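Local coordinates for odorant binding protein (AGAP010409-PA) (Anopheles gambiae, PDB 3L4A), which probably binds odorants or other small hydrophobic molecules, as a secreted, mainly helical member of the insect PBP/GOBP family, at residues E5-S10 with G46-L51; N30-D35 with C40-I45; V58-N63 with A83-K88; E91-L96 with A100-Q105. All blocks are in the same frame, centred on the assembly; numbering follows the deposited sequence. Where two conformers were deposited one is given.

Interaction 1: E5-S10 with G46-L51; sequences ESVIES and GLELNL
V7 on helix 5-14 faces E48 on the last turn of helix 36-48, their CA atoms 6.9 Å apart, the closest CA pair across the two segments. V7 carries the contact by splitting its two methyls between consecutive residues. V7 CG1, anti to the backbone N (chi1 171°), meets E48 CB at 3.7 Å, while V7 CG2, placed beside the backbone N, reaches L49 CD2 at 3.9 Å. E48 therefore contributes the aliphatic base of its side chain; beyond it the chain bends at chi2 (-64°). L49 arrives differently, since its CB does not aim at helix 5-14 and one branch of its isobutyl end closes the distance. The contact is apolar and modest, burying 133 Å² over both sides, and it lies at the surface. The backbone turns just after E48 and L49: N50 has positive phi, with N50 N bonded to L47 O (3.1 Å) and L51 N to G46 O (2.8 Å), a Schellman motif that ends helix 36-48. V7 also packs on I45 of that helix and I8 on F41, while L51, past the turn, packs on A62 and N66 of helix 60-66 and bonds through its backbone to D59 beside the two-stranded sheet.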
# COMPACT_ATOMS: atom_id res chain seq x y z
N GLU A 5 -5.12 -11.01 -8.98
CA GLU A 5 -6.00 -10.59 -10.07
C GLU A 5 -7.36 -10.13 -9.57
O GLU A 5 -7.86 -9.08 -9.98
CB GLU A 5 -6.19 -11.74 -11.06
CG GLU A 5 -6.54 -13.07 -10.40
CD GLU A 5 -7.30 -14.01 -11.32
OE1 GLU A 5 -7.63 -13.61 -12.45
OE2 GLU A 5 -7.56 -15.16 -10.89
N SER A 6 -7.96 -10.94 -8.70
CA SER A 6 -9.33 -10.69 -8.23
C SER A 6 -9.46 -9.31 -7.60
O SER A 6 -10.40 -8.56 -7.89
CB SER A 6 -9.74 -11.78 -7.24
OG SER A 6 -11.03 -11.55 -6.71
N VAL A 7 -8.52 -8.98 -6.73
CA VAL A 7 -8.55 -7.70 -6.01
C VAL A 7 -8.30 -6.52 -6.95
O VAL A 7 -8.91 -5.46 -6.79
CB VAL A 7 -7.55 -7.71 -4.83
CG1 VAL A 7 -7.43 -6.33 -4.23
CG2 VAL A 7 -8.01 -8.69 -3.77
N ILE A 8 -7.44 -6.69 -7.95
CA ILE A 8 -7.21 -5.63 -8.93
C ILE A 8 -8.50 -5.32 -9.69
O ILE A 8 -8.89 -4.15 -9.86
CB ILE A 8 -6.08 -5.98 -9.91
CG1 ILE A 8 -4.72 -5.87 -9.22
CG2 ILE A 8 -6.13 -5.06 -11.12
CD1 ILE A 8 -3.57 -6.38 -10.06
N GLU A 9 -9.18 -6.37 -10.15
CA GLU A 9 -10.42 -6.17 -10.88
C GLU A 9 -11.50 -5.53 -10.01
O GLU A 9 -12.17 -4.58 -10.42
CB GLU A 9 -10.91 -7.49 -11.48
CG GLU A 9 -9.84 -8.21 -12.31
CD GLU A 9 -9.36 -7.39 -13.47
OE1 GLU A 9 -8.16 -7.44 -13.79
OE2 GLU A 9 -10.19 -6.67 -14.07
N SER A 10 -11.68 -6.04 -8.79
CA SER A 10 -12.70 -5.50 -7.91
C SER A 10 -12.41 -4.06 -7.53
O SER A 10 -13.31 -3.22 -7.50
CB SER A 10 -12.85 -6.38 -6.67
OG SER A 10 -13.32 -7.66 -7.05
N GLY A 46 -4.99 -1.96 -0.58
CA GLY A 46 -4.49 -2.09 0.78
C GLY A 46 -5.57 -2.54 1.74
O GLY A 46 -5.34 -3.40 2.59
N LEU A 47 -6.76 -1.96 1.61
CA LEU A 47 -7.88 -2.37 2.45
C LEU A 47 -8.29 -3.81 2.20
O LEU A 47 -8.49 -4.57 3.14
CB LEU A 47 -9.08 -1.44 2.24
CG LEU A 47 -8.90 0.00 2.71
CD1 LEU A 47 -10.09 0.85 2.29
CD2 LEU A 47 -8.71 0.05 4.23
N GLU A 48 -8.41 -4.18 0.92
CA GLU A 48 -8.90 -5.51 0.54
C GLU A 48 -7.95 -6.61 0.97
O GLU A 48 -8.38 -7.70 1.36
CB GLU A 48 -9.12 -5.58 -0.97
CG GLU A 48 -10.38 -4.91 -1.42
CD GLU A 48 -11.62 -5.58 -0.86
OE1 GLU A 48 -11.63 -6.83 -0.76
OE2 GLU A 48 -12.57 -4.86 -0.51
N LEU A 49 -6.65 -6.34 0.87
CA LEU A 49 -5.63 -7.32 1.26
C LEU A 49 -5.28 -7.23 2.75
O LEU A 49 -4.40 -7.94 3.22
CB LEU A 49 -4.37 -7.15 0.41
CG LEU A 49 -4.55 -7.40 -1.09
CD1 LEU A 49 -3.26 -7.16 -1.85
CD2 LEU A 49 -5.03 -8.82 -1.31
N ASN A 50 -5.97 -6.35 3.46
CA ASN A 50 -5.73 -6.05 4.88
C ASN A 50 -4.28 -5.71 5.18
O ASN A 50 -3.72 -6.08 6.21
CB ASN A 50 -6.26 -7.13 5.82
CG ASN A 50 -6.73 -6.55 7.13
OD1 ASN A 50 -6.90 -5.33 7.25
ND2 ASN A 50 -6.96 -7.40 8.13
N LEU A 51 -3.69 -4.96 4.25
CA LEU A 51 -2.34 -4.41 4.40
C LEU A 51 -2.39 -3.03 5.02
O LEU A 51 -1.36 -2.47 5.39
CB LEU A 51 -1.68 -4.28 3.03
CG LEU A 51 -1.49 -5.56 2.23
CD1 LEU A 51 -1.04 -5.24 0.81
CD2 LEU A 51 -0.48 -6.46 2.93

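Interaction 2: N30-D35 with C40-I45; sequences NEFPDD and CFVRCI
Two first torsions bring the aromatic rings of F32 and F41 together: F32 has CG beside its backbone N (chi1 -53°), and F41 has CG anti to its own (chi1 -177°), so the rings reach toward each other from the loop after helix 21-28 and from helix 36-48. They meet edge to edge, CE2 of F32 lying 4.0 Å from CE2 of F41, each atom near the plane of the other ring; neither face is used in this meeting, so it is not a ring stack. V42 supplies the second apolar partner. V42 CG2 sits 3.8 Å from F32 CD2 and 4.0 Å from F32 CB, approaching the ring obliquely, near CB and the CG-CD2 side. F41 is further held from within its own helix, where CG1 of I45 rests 3.7 Å above one face of the ring, offset toward the rim, and it stacks with Y27 of helix 21-28. The backbone of the loop is fixed separately: F32 O accepts a hydrogen bond from Y101 OH of helix 96-105, and D35 is the N-cap of helix 36-48. That helix is tied in turn by two disulfides, C40 to C97 and C44 to C11. Across the two segments the chemistry is purely hydrocarbon, and F41 is buried while F32 is partly exposed with a glycerol about 4 Å from its side chain; this is consistent with F32 bordering a pocket, although glycerol alone does not establish an odorant site.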
# COMPACT_ATOMS: atom_id res chain seq x y z
N ASN A 30 2.70 -3.53 -11.36
CA ASN A 30 3.08 -2.98 -10.06
C ASN A 30 3.59 -1.54 -10.15
O ASN A 30 4.49 -1.14 -9.41
CB ASN A 30 4.09 -3.89 -9.37
CG ASN A 30 3.48 -5.22 -8.97
OD1 ASN A 30 2.43 -5.26 -8.33
ND2 ASN A 30 4.14 -6.31 -9.34
N GLU A 31 3.00 -0.78 -11.06
CA GLU A 31 3.34 0.63 -11.22
C GLU A 31 2.16 1.49 -10.79
O GLU A 31 1.06 1.35 -11.31
CB GLU A 31 3.69 0.91 -12.69
CG GLU A 31 4.82 0.03 -13.22
CD GLU A 31 4.96 0.12 -14.73
OE1 GLU A 31 3.98 0.51 -15.40
OE2 GLU A 31 6.05 -0.21 -15.24
N PHE A 32 2.39 2.37 -9.81
CA PHE A 32 1.30 3.17 -9.26
C PHE A 32 1.60 4.67 -9.28
O PHE A 32 2.18 5.21 -8.35
CB PHE A 32 0.98 2.70 -7.84
CG PHE A 32 0.71 1.23 -7.76
CD1 PHE A 32 1.74 0.35 -7.46
CD2 PHE A 32 -0.55 0.72 -8.04
CE1 PHE A 32 1.50 -1.01 -7.41
CE2 PHE A 32 -0.79 -0.64 -7.99
CZ PHE A 32 0.24 -1.51 -7.67
N PRO A 33 1.19 5.34 -10.36
CA PRO A 33 1.44 6.77 -10.57
C PRO A 33 0.79 7.66 -9.52
O PRO A 33 -0.17 7.24 -8.86
CB PRO A 33 0.80 7.05 -11.94
CG PRO A 33 0.67 5.72 -12.58
CD PRO A 33 0.41 4.75 -11.47
N ASP A 34 1.30 8.87 -9.36
CA ASP A 34 0.84 9.80 -8.34
C ASP A 34 -0.32 10.64 -8.88
O ASP A 34 -0.17 11.83 -9.17
CB ASP A 34 2.00 10.68 -7.87
CG ASP A 34 1.66 11.48 -6.63
OD1 ASP A 34 0.47 11.62 -6.30
OD2 ASP A 34 2.61 12.00 -5.99
N ASP A 35 -1.48 10.01 -9.01
CA ASP A 35 -2.69 10.67 -9.50
C ASP A 35 -3.88 10.27 -8.62
O ASP A 35 -3.83 9.25 -7.96
CB ASP A 35 -2.93 10.27 -10.97
CG ASP A 35 -3.40 8.84 -11.12
OD1 ASP A 35 -2.58 7.97 -11.46
OD2 ASP A 35 -4.61 8.60 -10.92
N CYS A 40 -6.73 6.36 -4.82
CA CYS A 40 -7.86 5.59 -4.32
C CYS A 40 -7.73 4.10 -4.64
O CYS A 40 -8.15 3.26 -3.84
CB CYS A 40 -9.19 6.15 -4.84
SG CYS A 40 -9.62 7.76 -4.14
N PHE A 41 -7.14 3.78 -5.78
CA PHE A 41 -6.91 2.39 -6.14
C PHE A 41 -5.97 1.72 -5.13
O PHE A 41 -6.23 0.60 -4.67
CB PHE A 41 -6.34 2.28 -7.56
CG PHE A 41 -6.15 0.86 -8.02
CD1 PHE A 41 -7.23 0.12 -8.48
CD2 PHE A 41 -4.90 0.26 -7.98
CE1 PHE A 41 -7.07 -1.18 -8.90
CE2 PHE A 41 -4.73 -1.04 -8.40
CZ PHE A 41 -5.82 -1.77 -8.86
N VAL A 42 -4.87 2.40 -4.80
CA VAL A 42 -3.92 1.87 -3.83
C VAL A 42 -4.57 1.70 -2.46
O VAL A 42 -4.38 0.68 -1.79
CB VAL A 42 -2.69 2.77 -3.76
CG1 VAL A 42 -1.87 2.47 -2.50
CG2 VAL A 42 -1.86 2.60 -5.03
N ARG A 43 -5.37 2.67 -2.05
CA ARG A 43 -6.14 2.52 -0.81
C ARG A 43 -7.00 1.25 -0.87
O ARG A 43 -7.03 0.47 0.08
CB ARG A 43 -7.02 3.73 -0.56
CG ARG A 43 -7.97 3.56 0.62
CD ARG A 43 -8.68 4.85 0.94
NE ARG A 43 -9.66 4.69 2.01
CZ ARG A 43 -10.93 4.34 1.81
NH1 ARG A 43 -11.38 4.15 0.57
NH2 ARG A 43 -11.75 4.21 2.84
N CYS A 44 -7.72 1.07 -1.96
CA CYS A 44 -8.62 -0.07 -2.11
C CYS A 44 -7.87 -1.39 -1.99
O CYS A 44 -8.30 -2.30 -1.28
CB CYS A 44 -9.35 0.01 -3.45
SG CYS A 44 -10.54 -1.32 -3.72
N ILE A 45 -6.75 -1.52 -2.69
CA ILE A 45 -5.97 -2.75 -2.65
C ILE A 45 -5.46 -3.01 -1.23
O ILE A 45 -5.50 -4.14 -0.72
CB ILE A 45 -4.77 -2.70 -3.62
CG1 ILE A 45 -5.25 -2.59 -5.07
CG2 ILE A 45 -3.87 -3.92 -3.42
CD1 ILE A 45 -6.15 -3.69 -5.52

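Interaction 3: V58-N63 with A83-K88; sequences VDLQAN and ACLEAK
V58 and L85 have the closest CA atoms of the two segments, 8.3 Å apart, a spacing that leaves the contact to side chains. V58 ends the strand 57-58 of a small antiparallel two-stranded sheet, and D59 then N-caps helix 60-66; L85 lies on helix 75-87, within the disulfide-linked helical fold of the PBP/GOBP family. L85 is the shared partner. L85 CD1 meets V58 CB at 3.8 Å, and CD1 and CD2 of L85 each lie 4.0 Å from V58 CG2, so the fork of the leucine straddles that one methyl. The two side chains cross at about a right angle. L60 CD2 approaches the same L85 CD1 at a longer 4.2 Å, sliding past L85 in the opposite direction. All three residues are buried, and A103 of helix 96-105 packs against both V58 and L85, extending the apolar cluster to a third helix. C84, next to L85, is joined to C106 by a disulfide. The polar groups of D59 stay clear of this cluster and organise the first turn of helix 60-66: A62 N donates to OD1 of D59 at an angle of 171°, reaching it from above the carboxylate plane. The carbonyl of D59 is gripped twice by one residue, N63, whose backbone N donates at 3.0 Å to D59 O and whose side-chain ND2 donates at 2.9 Å from 51° out of the carbonyl plane.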
# COMPACT_ATOMS: atom_id res chain seq x y z
N VAL A 58 -0.62 1.27 8.27
CA VAL A 58 -0.03 0.12 7.58
C VAL A 58 0.25 -1.04 8.54
O VAL A 58 0.91 -0.86 9.57
CB VAL A 58 1.29 0.54 6.90
CG1 VAL A 58 2.02 -0.66 6.33
CG2 VAL A 58 1.03 1.58 5.83
N ASP A 59 -0.25 -2.23 8.22
CA ASP A 59 0.11 -3.40 9.02
C ASP A 59 1.46 -3.86 8.54
O ASP A 59 1.58 -4.50 7.49
CB ASP A 59 -0.93 -4.53 8.92
CG ASP A 59 -0.51 -5.79 9.67
OD1 ASP A 59 0.63 -5.85 10.17
OD2 ASP A 59 -1.30 -6.76 9.74
N LEU A 60 2.50 -3.53 9.29
CA LEU A 60 3.86 -3.84 8.89
C LEU A 60 4.15 -5.35 8.82
O LEU A 60 4.94 -5.80 7.98
CB LEU A 60 4.86 -3.10 9.79
CG LEU A 60 4.72 -1.58 9.66
CD1 LEU A 60 5.59 -0.83 10.68
CD2 LEU A 60 5.06 -1.13 8.26
N GLN A 61 3.53 -6.14 9.69
CA GLN A 61 3.71 -7.59 9.62
C GLN A 61 3.06 -8.18 8.37
O GLN A 61 3.65 -9.03 7.69
CB GLN A 61 3.16 -8.27 10.88
CG GLN A 61 3.26 -9.78 10.81
CD GLN A 61 4.69 -10.29 10.77
OE1 GLN A 61 5.59 -9.68 11.37
NE2 GLN A 61 4.91 -11.39 10.08
N ALA A 62 1.85 -7.72 8.06
CA ALA A 62 1.16 -8.15 6.84
C ALA A 62 1.96 -7.80 5.59
O ALA A 62 2.08 -8.59 4.66
CB ALA A 62 -0.23 -7.54 6.78
N ASN A 63 2.52 -6.59 5.56
CA ASN A 63 3.37 -6.20 4.44
C ASN A 63 4.68 -7.00 4.36
O ASN A 63 5.13 -7.37 3.28
CB ASN A 63 3.61 -4.70 4.46
CG ASN A 63 2.43 -3.93 3.92
OD1 ASN A 63 2.30 -3.76 2.70
ND2 ASN A 63 1.55 -3.49 4.80
N ALA A 83 8.93 4.75 11.63
CA ALA A 83 9.48 6.10 11.58
C ALA A 83 9.11 6.84 10.29
O ALA A 83 8.75 8.03 10.33
CB ALA A 83 10.99 6.06 11.77
N CYS A 84 9.20 6.15 9.16
CA CYS A 84 8.83 6.75 7.88
C CYS A 84 7.38 7.20 7.92
O CYS A 84 7.06 8.32 7.53
CB CYS A 84 9.06 5.74 6.76
SG CYS A 84 8.68 6.37 5.12
N LEU A 85 6.49 6.32 8.39
CA LEU A 85 5.07 6.63 8.42
C LEU A 85 4.77 7.77 9.39
O LEU A 85 3.96 8.65 9.09
CB LEU A 85 4.27 5.38 8.80
CG LEU A 85 4.36 4.29 7.73
CD1 LEU A 85 3.95 2.92 8.25
CD2 LEU A 85 3.51 4.69 6.52
N GLU A 86 5.43 7.78 10.54
CA GLU A 86 5.23 8.86 11.49
C GLU A 86 5.64 10.19 10.86
O GLU A 86 4.96 11.21 11.06
CB GLU A 86 6.02 8.60 12.78
CG GLU A 86 5.47 7.46 13.63
CD GLU A 86 4.11 7.77 14.23
OE1 GLU A 86 3.77 8.97 14.35
OE2 GLU A 86 3.37 6.82 14.56
N ALA A 87 6.72 10.17 10.08
CA ALA A 87 7.22 11.39 9.46
C ALA A 87 6.27 11.95 8.41
O ALA A 87 6.37 13.12 8.04
CB ALA A 87 8.61 11.16 8.85
N LYS A 88 5.35 11.12 7.93
CA LYS A 88 4.39 11.54 6.92
C LYS A 88 3.13 12.19 7.50
O LYS A 88 2.27 12.65 6.75
CB LYS A 88 4.03 10.37 6.02
CG LYS A 88 5.16 10.03 5.06
CD LYS A 88 4.85 8.80 4.27
CE LYS A 88 5.79 8.69 3.07
NZ LYS A 88 5.45 9.68 2.01

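Interaction 4: E91-L96 with A100-Q105; sequences ETIEDL and AYSAFQ
A local contact folds the run that leads into helix 96-105 back over the same helix: L96 is bonded to A100 one turn on, and I93 touches S102 further along. The backbone part is an ordinary helical bond, A100 N donating to L96 O at 3.1 Å with an angle of 160°. CB of A100 lies 3.7 Å from the same L96 O, and the L96 side chain packs on R43 and D54. The side-chain part is carried by I93. With CG1 beside its backbone N (chi1 -60°) and the chain extended at chi2 (177°), I93 CD1 lies 4.0 Å from S102 CB and 4.1 Å from S102 OG. That hydroxyl oxygen is anti to the backbone N of S102 and has a weak hydrogen bond with K88 NZ. D95 is the N-cap of the helix: its OD2 accepts from E98 N, with a weaker bond from C97 N. I93 O accepts from R99 NH2. Chemically, the approach to the helix is secured by polar bonds at the cap and at I93 O, whereas I93 adds a single van der Waals touch to S102; the D95 carboxylate at the N-terminal end of helix 96-105 would also be expected to interact favourably with the helix dipole.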
# COMPACT_ATOMS: atom_id res chain seq x y z
N GLU A 91 -2.22 11.44 9.89
CA GLU A 91 -3.47 11.86 10.52
C GLU A 91 -3.89 13.26 10.07
O GLU A 91 -5.06 13.64 10.22
CB GLU A 91 -3.34 11.85 12.05
CG GLU A 91 -2.05 11.26 12.56
CD GLU A 91 -0.88 12.19 12.35
OE1 GLU A 91 -0.98 13.37 12.76
OE2 GLU A 91 0.13 11.75 11.77
N THR A 92 -2.95 14.02 9.52
CA THR A 92 -3.26 15.37 9.06
C THR A 92 -3.66 15.42 7.60
O THR A 92 -4.02 16.47 7.08
CB THR A 92 -2.07 16.35 9.25
OG1 THR A 92 -1.05 16.05 8.30
CG2 THR A 92 -1.51 16.27 10.66
N ILE A 93 -3.59 14.28 6.92
CA ILE A 93 -3.98 14.20 5.53
C ILE A 93 -5.47 13.89 5.48
O ILE A 93 -5.90 12.79 5.84
CB ILE A 93 -3.16 13.15 4.77
CG1 ILE A 93 -1.68 13.52 4.82
CG2 ILE A 93 -3.60 13.09 3.31
CD1 ILE A 93 -0.77 12.50 4.16
N GLU A 94 -6.26 14.87 5.05
CA GLU A 94 -7.71 14.78 5.10
C GLU A 94 -8.27 13.79 4.08
O GLU A 94 -9.21 13.05 4.37
CB GLU A 94 -8.34 16.16 4.87
CG GLU A 94 -7.65 17.29 5.62
CD GLU A 94 -6.59 17.99 4.79
OE1 GLU A 94 -5.67 17.31 4.28
OE2 GLU A 94 -6.68 19.23 4.64
N ASP A 95 -7.69 13.78 2.89
CA ASP A 95 -8.13 12.88 1.83
C ASP A 95 -7.66 11.46 2.12
O ASP A 95 -6.46 11.20 2.17
CB ASP A 95 -7.59 13.36 0.49
CG ASP A 95 -8.17 12.61 -0.68
OD1 ASP A 95 -8.89 13.22 -1.49
OD2 ASP A 95 -7.92 11.39 -0.79
N LEU A 96 -8.61 10.54 2.33
CA LEU A 96 -8.29 9.16 2.70
C LEU A 96 -7.47 8.42 1.65
O LEU A 96 -6.64 7.57 1.97
CB LEU A 96 -9.56 8.36 2.98
CG LEU A 96 -10.37 8.73 4.22
CD1 LEU A 96 -11.44 7.68 4.45
CD2 LEU A 96 -9.46 8.85 5.43
N ALA A 100 -3.56 7.03 2.18
CA ALA A 100 -3.12 5.66 1.93
C ALA A 100 -1.96 5.65 0.95
O ALA A 100 -0.99 4.91 1.14
CB ALA A 100 -4.27 4.80 1.40
N TYR A 101 -2.04 6.46 -0.10
CA TYR A 101 -0.98 6.48 -1.09
C TYR A 101 0.34 6.97 -0.47
O TYR A 101 1.40 6.36 -0.68
CB TYR A 101 -1.38 7.37 -2.27
CG TYR A 101 -0.41 7.33 -3.42
CD1 TYR A 101 0.56 8.31 -3.56
CD2 TYR A 101 -0.48 6.33 -4.39
CE1 TYR A 101 1.45 8.28 -4.62
CE2 TYR A 101 0.41 6.29 -5.45
CZ TYR A 101 1.37 7.28 -5.56
OH TYR A 101 2.27 7.26 -6.61
N SER A 102 0.25 8.04 0.31
CA SER A 102 1.42 8.56 1.02
C SER A 102 2.01 7.50 1.94
O SER A 102 3.23 7.30 1.98
CB SER A 102 1.07 9.80 1.83
OG SER A 102 2.24 10.33 2.44
N ALA A 103 1.16 6.79 2.67
CA ALA A 103 1.62 5.74 3.57
C ALA A 103 2.41 4.70 2.80
O ALA A 103 3.52 4.33 3.19
CB ALA A 103 0.43 5.10 4.28
N PHE A 104 1.85 4.22 1.70
CA PHE A 104 2.50 3.16 0.95
C PHE A 104 3.81 3.59 0.27
O PHE A 104 4.66 2.76 -0.02
CB PHE A 104 1.54 2.50 -0.04
CG PHE A 104 0.68 1.43 0.59
CD1 PHE A 104 1.22 0.19 0.91
CD2 PHE A 104 -0.66 1.68 0.88
CE1 PHE A 104 0.44 -0.79 1.49
CE2 PHE A 104 -1.45 0.69 1.45
CZ PHE A 104 -0.90 -0.55 1.76
N GLN A 105 3.99 4.89 0.06
CA GLN A 105 5.27 5.36 -0.46
C GLN A 105 6.44 4.95 0.44
O GLN A 105 7.56 4.77 -0.05
CB GLN A 105 5.26 6.87 -0.69
CG GLN A 105 4.40 7.31 -1.87
CD GLN A 105 4.41 8.81 -2.05
OE1 GLN A 105 4.47 9.30 -3.18
NE2 GLN A 105 4.37 9.54 -0.94

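Interaction 3 is the buried contact of the four, interaction 1 lies at the surface, and interactions 2 and 4 are partly buried. Interactions 1 and 2 share helix 36-48 and touch where I8 of helix 5-14 lies against F41 and I45. Interactions 3 and 4 join at consecutive helices, 75-87 and 96-105. A tyrosine of interaction 4 bonds the loop of interaction 2, while L51 O, receiving D59 N and N63 ND2, links interaction 1 to interaction 3. Interactions 2 and 3, about 17 Å apart between centres, do not touch. Side chains meet through hydrocarbon in interactions 1 to 3; interaction 4, following the chain into its own helix, alone has a hydrogen bond between its segments.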